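PDB 7KFF: tRNA (guanine-N(1)-)-methyltransferase from Corynebacterium diphtheriae, which catalyses transfer of a methyl group from S-adenosylmethionine to N1 of the guanine at position 37 of tRNA. Local coordinates for the interface of chains A and B. Residues are numbered along the deposited sequence; one frame, centred on the assembly and turned at random. Chains: chain A/B, tRNA (guanine-N(1)-)-methyltransferase.

Contact 1: the interface of chains A and B. Residues chain A 150, 205, 208-209, 212, 227; chain B 194-197.
B:Val195 O, A:Gln150 NE2, A:Ala209 O and A:Arg212 NH1 all converge on one water, water 1, which lies 2.8 Å from B:Val195 O. The other end of the same A:Gln150 amide takes the backbone N-H of B:Val195, with OE1 2.9 Å from N and the donor tilted 32° from the carbonyl plane. Both arms of one flat amide are thus engaged, which fixes its rotation.

Over one face of the A:Arg212 guanidinium, centred on it, sits the B:Val195 methyl CG1, 3.5 Å from CZ. At the guanidinium edge and in its plane, NH2 forms a salt bridge with OD1 of A:Asp227, the conserved TrmD aspartate and likely general base for guanine N1; it is poorly ordered, and the coordinates do not show catalysis. NE reaches B:Leu196 O through water 2.

Further along, A:Glu208 OE1 accepts the backbone N-H of B:Ile197, 2.8 Å from N, on its anti side and 34° out of the carboxylate plane. A:Val205 CG1 touches B:Tyr194 at ring atom CE1, 3.6 Å away, the two side chains crossing near a right angle. Together these contacts clasp knot loop 194-197, within the span of the S-adenosyl-L-homocysteine pocket, against the C-terminal half of helix 200-211, the residue just after it and the first residue of helix 150-156. Loop and Arg-Asp pair of opposite subunits are thereby brought together, probably building a shared active site.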
ATOM      1  N   GLN A 150       1.666   1.418 -11.626  1.00 14.74           N
ATOM      2  CA  GLN A 150       3.072   1.381 -12.005  1.00 14.18           C
ATOM      3  C   GLN A 150       3.398   2.480 -13.009  1.00 14.26           C
ATOM      4  O   GLN A 150       4.523   2.990 -13.031  1.00 14.60           O
ATOM      5  CB  GLN A 150       3.469   0.004 -12.531  1.00 14.46           C
ATOM      6  CG  GLN A 150       4.962  -0.196 -12.668  1.00 13.94           C
ATOM      7  CD  GLN A 150       5.705  -0.130 -11.348  1.00 14.82           C
ATOM      8  OE1 GLN A 150       5.125  -0.352 -10.278  1.00 16.04           O
ATOM      9  NE2 GLN A 150       6.984   0.229 -11.408  1.00 16.26           N
ATOM     10  N   VAL A 205       4.862   3.656   0.779  1.00 11.45           N
ATOM     11  CA  VAL A 205       4.574   2.805  -0.371  1.00 12.01           C
ATOM     12  C   VAL A 205       4.981   3.494  -1.659  1.00 11.50           C
ATOM     13  O   VAL A 205       5.704   2.929  -2.494  1.00 12.40           O
ATOM     14  CB  VAL A 205       3.088   2.422  -0.384  1.00 11.45           C
ATOM     15  CG1 VAL A 205       2.705   1.830  -1.729  1.00 13.13           C
ATOM     16  CG2 VAL A 205       2.755   1.458   0.751  1.00 12.92           C
ATOM     17  N   GLU A 208       8.795   3.958  -2.082  1.00 13.16           N
ATOM     18  CA  GLU A 208       9.515   2.762  -2.512  1.00 13.31           C
ATOM     19  C   GLU A 208       9.362   2.546  -4.012  1.00 12.32           C
ATOM     20  O   GLU A 208      10.343   2.277  -4.717  1.00 13.43           O
ATOM     21  CB  GLU A 208       9.023   1.517  -1.768  1.00 13.85           C
ATOM     22  CG  GLU A 208       9.509   1.380  -0.358  1.00 13.46           C
ATOM     23  CD  GLU A 208       9.672  -0.058   0.112  1.00 13.44           C
ATOM     24  OE1 GLU A 208       9.318  -1.020  -0.625  1.00 13.78           O
ATOM     25  OE2 GLU A 208      10.157  -0.211   1.247  1.00 14.94           O
ATOM     26  N   ALA A 209       8.129   2.622  -4.509  1.00 12.59           N
ATOM     27  CA  ALA A 209       7.853   2.306  -5.903  1.00 12.78           C
ATOM     28  C   ALA A 209       8.474   3.316  -6.853  1.00 13.26           C
ATOM     29  O   ALA A 209       8.883   2.957  -7.962  1.00 13.88           O
ATOM     30  CB  ALA A 209       6.353   2.207  -6.126  1.00 13.42           C
ATOM     31  N   ARG A 212      12.823   3.379  -6.375  1.00 14.30           N
ATOM     32  CA  ARG A 212      13.516   2.231  -6.948  1.00 15.43           C
ATOM     33  C   ARG A 212      13.687   2.337  -8.460  1.00 15.58           C
ATOM     34  O   ARG A 212      14.470   1.567  -9.028  1.00 17.88           O
ATOM     35  CB  ARG A 212      12.838   0.920  -6.594  1.00 16.06           C
ATOM     36  CG  ARG A 212      11.517   0.702  -7.265  1.00 16.27           C
ATOM     37  CD  ARG A 212      10.858  -0.618  -6.854  1.00 17.82           C
ATOM     38  NE  ARG A 212      11.461  -1.831  -7.407  1.00 18.11           N
ATOM     39  CZ  ARG A 212      11.227  -2.312  -8.627  1.00 17.95           C
ATOM     40  NH1 ARG A 212      10.444  -1.680  -9.472  1.00 17.03           N
ATOM     41  NH2 ARG A 212      11.792  -3.444  -8.997  1.00 21.05           N
ATOM     42  N   ASP A 227       9.654  -7.582 -14.318  0.50 31.22           N
ATOM     43  CA  ASP A 227       8.969  -7.543 -13.028  0.50 33.11           C
ATOM     44  C   ASP A 227       7.482  -7.823 -13.226  0.50 32.32           C
ATOM     45  O   ASP A 227       7.015  -7.891 -14.358  0.50 33.50           O
ATOM     46  CB  ASP A 227       9.142  -6.177 -12.357  0.50 34.04           C
ATOM     47  CG  ASP A 227      10.438  -6.070 -11.556  0.50 35.40           C
ATOM     48  OD1 ASP A 227      10.921  -4.931 -11.344  0.50 31.32           O
ATOM     49  OD2 ASP A 227      10.980  -7.122 -11.144  0.50 37.68           O
TER
ATOM     50  N   TYR B 194       1.606  -2.428  -8.420  1.00 13.83           N
ATOM     51  CA  TYR B 194       2.817  -1.623  -8.496  1.00 12.47           C
ATOM     52  C   TYR B 194       3.882  -2.418  -7.758  1.00 13.57           C
ATOM     53  O   TYR B 194       3.571  -3.362  -7.022  1.00 15.01           O
ATOM     54  CB  TYR B 194       2.627  -0.224  -7.896  1.00 13.68           C
ATOM     55  CG  TYR B 194       1.838  -0.208  -6.621  1.00 12.79           C
ATOM     56  CD1 TYR B 194       2.432  -0.541  -5.418  1.00 13.08           C
ATOM     57  CD2 TYR B 194       0.494   0.127  -6.616  1.00 13.60           C
ATOM     58  CE1 TYR B 194       1.705  -0.554  -4.233  1.00 12.44           C
ATOM     59  CE2 TYR B 194      -0.235   0.151  -5.448  1.00 13.72           C
ATOM     60  CZ  TYR B 194       0.384  -0.194  -4.254  1.00 12.96           C
ATOM     61  OH  TYR B 194      -0.310  -0.207  -3.079  1.00 14.12           O
ATOM     62  N   VAL B 195       5.141  -2.080  -8.010  1.00 13.78           N
ATOM     63  CA  VAL B 195       6.255  -2.886  -7.531  1.00 12.86           C
ATOM     64  C   VAL B 195       7.016  -2.139  -6.443  1.00 12.83           C
ATOM     65  O   VAL B 195       7.545  -1.049  -6.675  1.00 14.08           O
ATOM     66  CB  VAL B 195       7.186  -3.308  -8.684  1.00 15.04           C
ATOM     67  CG1 VAL B 195       8.305  -4.188  -8.140  1.00 16.64           C
ATOM     68  CG2 VAL B 195       6.400  -3.988  -9.823  1.00 18.13           C
ATOM     69  N   LEU B 196       7.066  -2.744  -5.261  1.00 12.56           N
ATOM     70  CA  LEU B 196       7.778  -2.219  -4.116  1.00 12.34           C
ATOM     71  C   LEU B 196       9.170  -2.832  -4.026  1.00 13.01           C
ATOM     72  O   LEU B 196       9.531  -3.731  -4.789  1.00 14.08           O
ATOM     73  CB  LEU B 196       7.025  -2.562  -2.832  1.00 13.73           C
ATOM     74  CG  LEU B 196       5.565  -2.110  -2.865  1.00 15.25           C
ATOM     75  CD1 LEU B 196       4.830  -2.668  -1.666  1.00 18.49           C
ATOM     76  CD2 LEU B 196       5.452  -0.601  -2.973  1.00 17.02           C
ATOM     77  N   ILE B 197       9.945  -2.364  -3.046  1.00 13.02           N
ATOM     78  CA  ILE B 197      11.292  -2.889  -2.809  1.00 13.25           C
ATOM     79  C   ILE B 197      11.267  -4.104  -1.884  1.00 13.66           C
ATOM     80  O   ILE B 197      12.043  -5.057  -2.046  1.00 14.44           O
ATOM     81  CB  ILE B 197      12.209  -1.777  -2.247  1.00 13.00           C
ATOM     82  CG1 ILE B 197      12.260  -0.556  -3.166  1.00 13.74           C
ATOM     83  CG2 ILE B 197      13.616  -2.332  -1.974  1.00 14.63           C
ATOM     84  CD1 ILE B 197      12.804   0.697  -2.529  1.00 15.12           C
TER
HETATM   85  O   HOH W   1       8.458   0.395  -8.875  1.00 14.21           O
HETATM   86  O   HOH W   2      12.079  -4.254  -5.964  1.00 21.44           O

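Contact 2: the interface of chains A and B. Residues chain A 28, 191, 201, 204-205; chain B 201, 204-205, 208.
A:Tyr28 and B:Glu208 meet tip to tip, the phenol OH 2.6 Å from the carboxylate OE2, with ring and carboxylate planes 87° apart. The tyrosine is the donor, and it reaches OE2 on the anti side, 34° out of the carboxylate plane. On A:Tyr28, CG stands anti to the backbone N (chi1 -152°), which directs the ring from 3-10 helix 26-33 towards the partner's helix 200-211.

Two waters extend this pair. Water 3 is 2.7 Å from B:Glu208 OE2 and is also bound by the backbone N of A:Val201, near the start of its helix. It lies above one face of the tyrosine ring, offset toward the rim. Water 4 joins the phenol OH to the backbone O of B:Leu204. OE2 therefore has both the phenol and a water as partners, a setting that may favour the charged carboxylate.

Beside the polar group, the two copies of helix 200-211 pack through branched side chains. A:Val205 CG2 meets B:Val205 CG2 at 3.6 Å, the same methyl of each copy meeting, as expected near a two-fold axis; the two side chains cross at about a right angle. A:Val201 CG2, anti to its own backbone N, presses on B:Leu204 CB, also at 3.6 Å, and lies 3.7 Å from B:Val205 CG2. Its other methyl, CG1, faces the B:Glu208 carboxylate, with CD 3.9 Å away. The reciprocal contact puts B:Val201 CG2 against A:Leu204 CB. Tips of the two leucines complete the seam, CD1 of A:Leu204 lying 3.8 Å from CD1 of B:Leu204, while A:Ile191 CD1 approaches B:Val205 CG2 end on.

This apolar helix-helix core, flanked by the tyrosine-glutamate bond and its twin, holds the two subunits together in the TrmD dimer.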
ATOM      1  N   TYR A  28       6.878   8.404  11.816  1.00 13.89           N
ATOM      2  CA  TYR A  28       6.370   7.342  10.955  1.00 13.32           C
ATOM      3  C   TYR A  28       7.211   7.240   9.688  1.00 13.92           C
ATOM      4  O   TYR A  28       7.268   6.181   9.053  1.00 14.81           O
ATOM      5  CB  TYR A  28       4.904   7.607  10.627  1.00 13.73           C
ATOM      6  CG  TYR A  28       4.095   6.342  10.345  1.00 14.11           C
ATOM      7  CD1 TYR A  28       4.305   5.595   9.186  1.00 14.57           C
ATOM      8  CD2 TYR A  28       3.113   5.916  11.216  1.00 15.15           C
ATOM      9  CE1 TYR A  28       3.561   4.443   8.924  1.00 15.01           C
ATOM     10  CE2 TYR A  28       2.362   4.776  10.946  1.00 15.91           C
ATOM     11  CZ  TYR A  28       2.591   4.053   9.804  1.00 14.61           C
ATOM     12  OH  TYR A  28       1.841   2.908   9.541  1.00 16.86           O
ATOM     13  N   ILE A 191      -3.708   4.042  -2.581  1.00 11.78           N
ATOM     14  CA  ILE A 191      -2.834   2.884  -2.798  1.00 11.95           C
ATOM     15  C   ILE A 191      -3.601   1.569  -2.952  1.00 12.44           C
ATOM     16  O   ILE A 191      -2.989   0.542  -3.292  1.00 13.72           O
ATOM     17  CB  ILE A 191      -1.672   2.780  -1.781  1.00 12.73           C
ATOM     18  CG1 ILE A 191      -2.196   2.543  -0.354  1.00 13.51           C
ATOM     19  CG2 ILE A 191      -0.782   4.003  -1.888  1.00 14.12           C
ATOM     20  CD1 ILE A 191      -1.141   1.996   0.583  1.00 13.64           C
ATOM     21  N   VAL A 201       1.781   5.920   5.827  1.00 11.98           N
ATOM     22  CA  VAL A 201       2.195   4.635   5.270  1.00 11.69           C
ATOM     23  C   VAL A 201       2.081   4.644   3.754  1.00 11.95           C
ATOM     24  O   VAL A 201       2.880   4.004   3.063  1.00 12.45           O
ATOM     25  CB  VAL A 201       1.442   3.456   5.913  1.00 12.20           C
ATOM     26  CG1 VAL A 201      -0.017   3.382   5.464  1.00 13.75           C
ATOM     27  CG2 VAL A 201       2.149   2.152   5.622  1.00 13.42           C
ATOM     28  N   LEU A 204       5.234   5.969   2.354  1.00 12.06           N
ATOM     29  CA  LEU A 204       6.285   4.960   2.291  1.00 11.87           C
ATOM     30  C   LEU A 204       6.111   4.040   1.081  1.00 11.83           C
ATOM     31  O   LEU A 204       7.095   3.679   0.422  1.00 13.04           O
ATOM     32  CB  LEU A 204       6.294   4.143   3.586  1.00 12.43           C
ATOM     33  CG  LEU A 204       6.581   4.898   4.894  1.00 12.43           C
ATOM     34  CD1 LEU A 204       6.528   3.937   6.055  1.00 13.33           C
ATOM     35  CD2 LEU A 204       7.911   5.601   4.824  1.00 15.01           C
ATOM     36  N   VAL A 205       4.862   3.656   0.779  1.00 11.45           N
ATOM     37  CA  VAL A 205       4.574   2.805  -0.371  1.00 12.01           C
ATOM     38  C   VAL A 205       4.981   3.494  -1.659  1.00 11.50           C
ATOM     39  O   VAL A 205       5.704   2.929  -2.494  1.00 12.40           O
ATOM     40  CB  VAL A 205       3.088   2.422  -0.384  1.00 11.45           C
ATOM     41  CG1 VAL A 205       2.705   1.830  -1.729  1.00 13.13           C
ATOM     42  CG2 VAL A 205       2.755   1.458   0.751  1.00 12.92           C
TER
ATOM     43  N   VAL B 201       6.976  -2.695   4.031  1.00 11.98           N
ATOM     44  CA  VAL B 201       5.991  -1.620   3.945  1.00 11.69           C
ATOM     45  C   VAL B 201       4.592  -2.186   3.758  1.00 11.95           C
ATOM     46  O   VAL B 201       3.614  -1.612   4.249  1.00 12.45           O
ATOM     47  CB  VAL B 201       6.358  -0.583   2.867  1.00 12.20           C
ATOM     48  CG1 VAL B 201       6.159  -1.120   1.450  1.00 13.75           C
ATOM     49  CG2 VAL B 201       5.567   0.689   3.064  1.00 13.42           C
ATOM     50  N   LEU B 204       3.157  -2.879   7.092  1.00 12.06           N
ATOM     51  CA  LEU B 204       2.613  -1.683   7.726  1.00 11.87           C
ATOM     52  C   LEU B 204       1.227  -1.338   7.179  1.00 11.83           C
ATOM     53  O   LEU B 204       0.334  -0.943   7.940  1.00 13.04           O
ATOM     54  CB  LEU B 204       3.575  -0.509   7.523  1.00 12.43           C
ATOM     55  CG  LEU B 204       4.984  -0.639   8.124  1.00 12.43           C
ATOM     56  CD1 LEU B 204       5.785   0.598   7.807  1.00 13.33           C
ATOM     57  CD2 LEU B 204       4.911  -0.879   9.610  1.00 15.01           C
ATOM     58  N   VAL B 205       1.036  -1.484   5.860  1.00 11.45           N
ATOM     59  CA  VAL B 205      -0.254  -1.214   5.233  1.00 12.01           C
ATOM     60  C   VAL B 205      -1.319  -2.145   5.782  1.00 11.50           C
ATOM     61  O   VAL B 205      -2.396  -1.711   6.219  1.00 12.40           O
ATOM     62  CB  VAL B 205      -0.135  -1.335   3.708  1.00 11.45           C
ATOM     63  CG1 VAL B 205      -1.513  -1.390   3.071  1.00 13.13           C
ATOM     64  CG2 VAL B 205       0.688  -0.190   3.126  1.00 12.92           C
ATOM     65  N   GLU B 208      -2.213  -1.534   9.493  1.00 13.16           N
ATOM     66  CA  GLU B 208      -3.103  -0.400   9.731  1.00 13.31           C
ATOM     67  C   GLU B 208      -4.548  -0.773   9.431  1.00 12.32           C
ATOM     68  O   GLU B 208      -5.456  -0.477  10.219  1.00 13.43           O
ATOM     69  CB  GLU B 208      -2.705   0.810   8.880  1.00 13.85           C
ATOM     70  CG  GLU B 208      -1.507   1.567   9.366  1.00 13.46           C
ATOM     71  CD  GLU B 208      -1.534   3.055   9.048  1.00 13.44           C
ATOM     72  OE1 GLU B 208      -2.460   3.545   8.344  1.00 13.78           O
ATOM     73  OE2 GLU B 208      -0.599   3.731   9.512  1.00 14.94           O
TER
HETATM   74  O   HOH W   3      -0.190   5.900   7.950  1.00 13.68           O
HETATM   75  O   HOH W   4       1.665   0.450  10.246  1.00 35.39           O

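The C-alpha centres of contact 1 and contact 2 lie about 12 Å apart, and A:Val205 belongs to both. Its two methyls divide the work: CG1 serves contact 1 and CG2 serves contact 2. Helix 200-211 runs through both, turning one part towards the partner's loop and another towards the partner's own copy of the helix. Because the interface is two-fold symmetric, Glu208 plays both roles in each chain, binding the loop backbone through OE1 and the tyrosine through OE2. One helix per subunit thus couples loop placement to the dimer core, consistent with an enzyme that works as a dimer.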